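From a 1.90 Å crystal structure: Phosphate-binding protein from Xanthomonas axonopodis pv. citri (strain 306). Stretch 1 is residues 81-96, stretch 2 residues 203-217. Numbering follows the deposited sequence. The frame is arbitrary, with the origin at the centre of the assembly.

Stretch 1, residues 81-96: PLLMTERGGLRDFHTL
Stretch 2 (203-217) VHRTAPVPRAVEMVR

The two stretches belong to one chain, and residues that touch across them are at least 108 apart in sequence; they run antiparallel and bury 1407 Å² between them. Strand 81-87 and strand 212-217 make 147° between their N-to-C directions, and their axes approach to 4.3 Å. Stretch 1 is extended from Pro-81 to Arg-87, reverses through a type I' turn from Arg-87 to Leu-90 (Gly-88 phi/psi 47/39, Gly-89 74/3), closed by Leu-90 N to Arg-87 O at 2.9 Å, and becomes extended again at Asp-92.

Along stretch 2, Val-203 lies out of contact. Arg-205 (phi/psi -130/138, chi1 m, chi2 t, chi3 t) pairs with Leu-96 as an antiparallel non-hydrogen-bonded bridge, CA to CA 4.5 Å, both side chains on the same face. Its NH1 donates to His-94 NE2 at 2.9 Å, at the edge of the imidazole, near its plane; the chi1 of His-94 is p. Thr-206 bonds twice to Thr-95: its N donates to Thr-95 O (2.9 Å), and its OG1, placed by chi1 p, accepts from Thr-95 N (3.0 Å). That hydroxyl spends its own proton on Ala-207 O at 3.1 Å. The register shifts by one residue between this ladder and the next.

Pro-208 faces His-94, CA to CA 4.4 Å, and its CA lies 3.2 Å from Phe-93 O. Val-209 (-132/163) forms the hydrogen-bonded pair with Phe-93 (-148/177): Val-209 N to Phe-93 O and Phe-93 N to Val-209 O, each 2.9 Å. Phe-93, chi1 p, leans back over stretch 2, so Val-209 CG2 meets the ring edge, 3.7 Å from CE1. Pro-210 (-61/141) sits 4.2 Å from Asp-92, CA to CA, with diverging side chains. Its CB packs 3.4 Å from Met-84 CE, an apolar contact that the m, m, m side chain of Met-84 makes possible by bringing its end nearer.

Arg-211 (-74/-48) breaks the extended run and has the largest area covered of any residue here. Its N donates to Arg-91 O (2.8 Å), while its CA sits over the Phe-93 ring, 4.2 Å from the centroid, as a CH-pi contact. The side chain (chi1 t, chi2 141°) extends to the turn, where NH1 lies 3.1 Å from Arg-87 O and Arg-87 CB covers one guanidinium face. Water 1 accepts from Arg-211 NH2 (3.1 Å) and, weakly, from Arg-87 NH1 (3.3 Å), linking two like charges.

Ala-212 (-154/165) gives its O to Thr-85 N at 3.0 Å; its small CB lies over one face of the extended Arg-87 guanidinium, 3.5 Å from NE. Val-213, chi1 p, is the non-hydrogen-bonded partner of Met-84, CA to CA 4.5 Å. Glu-214 (m, m) pairs with Leu-83: its N donates to Leu-83 O (2.9 Å), and its carboxylate curls back so that OE2 accepts from Thr-85 OG1 (2.7 Å). A bulge follows: Glu-214 O takes Leu-82 N at 2.7 Å, Leu-82 having psi -53, and Met-215 (m, m, m) then opposes Pro-81, CE to CD 3.9 Å. Val-216 CG1 touches Leu-82 CD1 at 4.1 Å; Arg-217 is out of reach.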

# COMPACT_ATOMS: atom_id res chain seq x y z
N PRO A 81 -2.38 -2.24 14.34
CA PRO A 81 -3.28 -3.09 13.56
C PRO A 81 -4.57 -3.50 14.28
O PRO A 81 -4.52 -3.78 15.47
CB PRO A 81 -2.41 -4.32 13.24
CG PRO A 81 -0.99 -3.87 13.43
CD PRO A 81 -1.01 -2.80 14.45
N LEU A 82 -5.68 -3.51 13.57
CA LEU A 82 -6.96 -3.94 14.08
C LEU A 82 -7.29 -5.33 13.54
O LEU A 82 -7.65 -6.21 14.32
CB LEU A 82 -8.04 -3.00 13.58
CG LEU A 82 -9.46 -3.29 14.09
CD1 LEU A 82 -9.62 -2.65 15.43
CD2 LEU A 82 -10.47 -2.73 13.12
N LEU A 83 -7.22 -5.47 12.21
CA LEU A 83 -7.61 -6.66 11.45
C LEU A 83 -6.70 -6.81 10.26
O LEU A 83 -6.25 -5.81 9.73
CB LEU A 83 -9.06 -6.56 10.92
CG LEU A 83 -10.17 -6.69 11.95
CD1 LEU A 83 -11.52 -6.34 11.35
CD2 LEU A 83 -10.13 -8.07 12.58
N MET A 84 -6.36 -8.03 9.87
CA MET A 84 -5.72 -8.27 8.59
C MET A 84 -6.81 -8.30 7.53
O MET A 84 -7.90 -8.78 7.78
CB MET A 84 -4.90 -9.57 8.56
CG MET A 84 -3.83 -9.65 9.60
SD MET A 84 -2.64 -8.30 9.58
CE MET A 84 -1.94 -8.53 7.92
N THR A 85 -6.51 -7.76 6.36
CA THR A 85 -7.48 -7.50 5.33
C THR A 85 -7.12 -8.27 4.08
O THR A 85 -5.96 -8.26 3.64
CB THR A 85 -7.62 -5.99 5.06
OG1 THR A 85 -7.85 -5.36 6.32
CG2 THR A 85 -8.70 -5.64 4.08
N GLU A 86 -8.15 -8.90 3.52
CA GLU A 86 -8.02 -9.68 2.28
C GLU A 86 -8.69 -8.86 1.22
O GLU A 86 -9.87 -8.47 1.36
CB GLU A 86 -8.74 -11.02 2.47
CG GLU A 86 -8.51 -11.99 1.34
CD GLU A 86 -9.42 -13.20 1.50
OE1 GLU A 86 -9.07 -14.08 2.35
OE2 GLU A 86 -10.47 -13.18 0.81
N ARG A 87 -7.97 -8.60 0.15
CA ARG A 87 -8.50 -7.89 -0.97
C ARG A 87 -8.45 -8.74 -2.25
O ARG A 87 -7.46 -9.41 -2.55
CB ARG A 87 -7.72 -6.59 -1.17
CG ARG A 87 -7.89 -5.57 -0.05
CD ARG A 87 -7.07 -4.33 -0.31
NE ARG A 87 -7.20 -3.35 0.77
CZ ARG A 87 -6.47 -2.24 0.87
NH1 ARG A 87 -5.53 -1.90 -0.06
NH2 ARG A 87 -6.72 -1.45 1.92
N GLY A 88 -9.52 -8.65 -3.02
CA GLY A 88 -9.70 -9.48 -4.21
C GLY A 88 -9.43 -10.95 -4.03
O GLY A 88 -8.81 -11.54 -4.88
N GLY A 89 -9.81 -11.52 -2.90
CA GLY A 89 -9.52 -12.90 -2.58
C GLY A 89 -8.09 -13.25 -2.18
O GLY A 89 -7.79 -14.42 -1.95
N LEU A 90 -7.19 -12.27 -2.09
CA LEU A 90 -5.77 -12.55 -1.82
C LEU A 90 -5.40 -11.91 -0.52
O LEU A 90 -5.59 -10.71 -0.31
CB LEU A 90 -4.90 -11.95 -2.93
CG LEU A 90 -5.19 -12.45 -4.33
CD1 LEU A 90 -4.39 -11.69 -5.35
CD2 LEU A 90 -4.91 -13.95 -4.44
N ARG A 91 -4.82 -12.72 0.34
CA ARG A 91 -4.29 -12.22 1.57
C ARG A 91 -2.92 -11.58 1.43
O ARG A 91 -2.58 -10.76 2.28
CB ARG A 91 -4.11 -13.38 2.48
CG ARG A 91 -5.41 -13.94 2.98
CD ARG A 91 -4.95 -14.77 4.15
NE ARG A 91 -5.97 -15.50 4.80
CZ ARG A 91 -5.67 -16.43 5.71
NH1 ARG A 91 -4.40 -16.66 6.06
NH2 ARG A 91 -6.66 -17.09 6.30
N ASP A 92 -2.14 -12.05 0.44
CA ASP A 92 -0.73 -11.65 0.26
C ASP A 92 -0.55 -11.00 -1.08
O ASP A 92 -1.37 -11.14 -2.01
CB ASP A 92 0.22 -12.87 0.32
CG ASP A 92 0.46 -13.39 1.72
OD1 ASP A 92 -0.12 -12.91 2.74
OD2 ASP A 92 1.33 -14.30 1.83
N PHE A 93 0.54 -10.26 -1.18
CA PHE A 93 1.04 -9.89 -2.47
C PHE A 93 2.55 -9.76 -2.45
O PHE A 93 3.16 -9.86 -1.40
CB PHE A 93 0.27 -8.67 -2.99
CG PHE A 93 0.58 -7.35 -2.30
CD1 PHE A 93 1.29 -7.24 -1.10
CD2 PHE A 93 0.12 -6.19 -2.91
CE1 PHE A 93 1.54 -6.02 -0.53
CE2 PHE A 93 0.36 -4.93 -2.35
CZ PHE A 93 1.09 -4.86 -1.16
N HIS A 94 3.15 -9.47 -3.60
CA HIS A 94 4.58 -9.26 -3.69
C HIS A 94 4.88 -8.30 -4.79
O HIS A 94 4.01 -7.99 -5.55
CB HIS A 94 5.38 -10.54 -3.90
CG HIS A 94 5.04 -11.30 -5.12
ND1 HIS A 94 4.00 -12.20 -5.17
CD2 HIS A 94 5.60 -11.30 -6.35
CE1 HIS A 94 3.96 -12.75 -6.36
NE2 HIS A 94 4.90 -12.21 -7.10
N THR A 95 6.12 -7.82 -4.79
CA THR A 95 6.59 -6.91 -5.83
C THR A 95 7.24 -7.69 -6.94
O THR A 95 7.95 -8.67 -6.69
CB THR A 95 7.46 -5.82 -5.23
OG1 THR A 95 6.60 -4.93 -4.50
CG2 THR A 95 8.16 -5.04 -6.34
N LEU A 96 6.95 -7.29 -8.17
CA LEU A 96 7.69 -7.75 -9.31
C LEU A 96 8.40 -6.61 -10.00
O LEU A 96 7.94 -5.45 -10.01
CB LEU A 96 6.81 -8.55 -10.25
CG LEU A 96 5.46 -8.06 -10.71
CD1 LEU A 96 5.75 -6.97 -11.71
CD2 LEU A 96 4.58 -9.16 -11.34
N VAL A 203 11.63 -9.71 -14.31
CA VAL A 203 13.01 -10.06 -14.00
C VAL A 203 13.27 -10.44 -12.55
O VAL A 203 14.32 -10.99 -12.26
CB VAL A 203 14.03 -8.97 -14.50
CG1 VAL A 203 13.93 -8.88 -16.00
CG2 VAL A 203 13.83 -7.62 -13.84
N HIS A 204 12.34 -10.17 -11.64
CA HIS A 204 12.58 -10.48 -10.26
C HIS A 204 11.26 -10.42 -9.51
O HIS A 204 10.37 -9.60 -9.83
CB HIS A 204 13.52 -9.48 -9.65
CG HIS A 204 13.90 -9.82 -8.25
ND1 HIS A 204 14.92 -10.70 -7.96
CD2 HIS A 204 13.36 -9.45 -7.06
CE1 HIS A 204 15.03 -10.81 -6.64
NE2 HIS A 204 14.08 -10.10 -6.08
N ARG A 205 11.18 -11.24 -8.48
CA ARG A 205 10.00 -11.25 -7.60
C ARG A 205 10.47 -11.18 -6.18
O ARG A 205 11.41 -11.87 -5.86
CB ARG A 205 9.18 -12.56 -7.81
CG ARG A 205 8.48 -12.63 -9.15
CD ARG A 205 7.65 -13.89 -9.33
NE ARG A 205 6.89 -13.85 -10.60
CZ ARG A 205 5.56 -13.66 -10.74
NH1 ARG A 205 4.74 -13.52 -9.71
NH2 ARG A 205 5.00 -13.67 -11.96
N THR A 206 9.81 -10.37 -5.32
CA THR A 206 10.10 -10.37 -3.92
C THR A 206 9.29 -11.45 -3.23
O THR A 206 8.41 -12.06 -3.83
CB THR A 206 9.79 -9.00 -3.24
OG1 THR A 206 8.38 -8.79 -3.15
CG2 THR A 206 10.45 -7.84 -4.02
N ALA A 207 9.60 -11.64 -1.96
CA ALA A 207 8.83 -12.56 -1.07
C ALA A 207 7.48 -11.92 -0.83
O ALA A 207 7.37 -10.68 -0.86
CB ALA A 207 9.56 -12.76 0.27
N PRO A 208 6.46 -12.74 -0.57
CA PRO A 208 5.13 -12.14 -0.35
C PRO A 208 5.02 -11.61 1.03
O PRO A 208 5.75 -12.04 1.91
CB PRO A 208 4.17 -13.32 -0.57
CG PRO A 208 4.99 -14.47 -0.09
CD PRO A 208 6.37 -14.19 -0.64
N VAL A 209 4.15 -10.63 1.20
CA VAL A 209 3.83 -10.09 2.52
C VAL A 209 2.32 -10.04 2.57
O VAL A 209 1.68 -10.05 1.53
CB VAL A 209 4.45 -8.67 2.72
CG1 VAL A 209 5.98 -8.71 2.68
CG2 VAL A 209 3.91 -7.73 1.69
N PRO A 210 1.74 -9.91 3.78
CA PRO A 210 0.34 -9.66 3.81
C PRO A 210 0.05 -8.35 3.12
O PRO A 210 0.77 -7.39 3.24
CB PRO A 210 -0.02 -9.58 5.28
CG PRO A 210 1.21 -9.76 6.03
CD PRO A 210 2.38 -9.79 5.09
N ARG A 211 -1.04 -8.39 2.42
CA ARG A 211 -1.46 -7.39 1.49
C ARG A 211 -1.97 -6.10 2.12
O ARG A 211 -1.61 -4.99 1.72
CB ARG A 211 -2.57 -8.05 0.71
CG ARG A 211 -3.25 -7.12 -0.17
CD ARG A 211 -3.59 -7.74 -1.46
NE ARG A 211 -3.81 -6.62 -2.33
CZ ARG A 211 -4.56 -6.66 -3.41
NH1 ARG A 211 -5.17 -7.79 -3.80
NH2 ARG A 211 -4.67 -5.55 -4.10
N ALA A 212 -2.87 -6.22 3.09
CA ALA A 212 -3.50 -5.01 3.64
C ALA A 212 -3.94 -5.26 5.03
O ALA A 212 -3.99 -6.41 5.45
CB ALA A 212 -4.64 -4.54 2.79
N VAL A 213 -4.24 -4.16 5.74
CA VAL A 213 -4.50 -4.22 7.18
C VAL A 213 -5.34 -3.02 7.52
O VAL A 213 -5.14 -1.91 7.00
CB VAL A 213 -3.19 -4.25 7.98
CG1 VAL A 213 -2.30 -3.10 7.65
CG2 VAL A 213 -3.39 -4.30 9.49
N GLU A 214 -6.29 -3.22 8.42
CA GLU A 214 -7.02 -2.13 9.04
C GLU A 214 -6.22 -1.63 10.23
O GLU A 214 -5.86 -2.41 11.13
CB GLU A 214 -8.42 -2.66 9.50
CG GLU A 214 -9.18 -3.32 8.37
CD GLU A 214 -9.26 -2.41 7.16
OE1 GLU A 214 -9.77 -1.30 7.35
OE2 GLU A 214 -8.81 -2.80 6.05
N MET A 215 -5.99 -0.33 10.28
CA MET A 215 -5.28 0.27 11.38
C MET A 215 -6.19 1.24 12.08
O MET A 215 -7.03 1.89 11.46
CB MET A 215 -4.06 1.04 10.93
CG MET A 215 -3.10 0.29 10.02
SD MET A 215 -2.09 -0.93 10.91
CE MET A 215 -0.95 0.09 11.78
N VAL A 216 -6.00 1.33 13.39
CA VAL A 216 -6.70 2.35 14.16
C VAL A 216 -5.73 3.15 14.93
O VAL A 216 -4.64 2.70 15.34
CB VAL A 216 -7.77 1.81 15.12
CG1 VAL A 216 -8.93 1.20 14.34
CG2 VAL A 216 -7.18 0.88 16.16
N ARG A 217 -6.15 4.37 15.20
CA ARG A 217 -5.25 5.30 15.81
C ARG A 217 -4.91 4.91 17.23
O ARG A 217 -5.72 4.42 18.00
CB ARG A 217 -5.80 6.70 15.78
CG ARG A 217 -6.98 6.94 16.69
CD ARG A 217 -7.22 8.43 16.73
NE ARG A 217 -8.40 8.69 17.51
CZ ARG A 217 -8.41 8.86 18.84
NH1 ARG A 217 -7.32 8.80 19.59
NH2 ARG A 217 -9.57 9.07 19.42
O HOH W 1 -3.93 -2.84 -2.81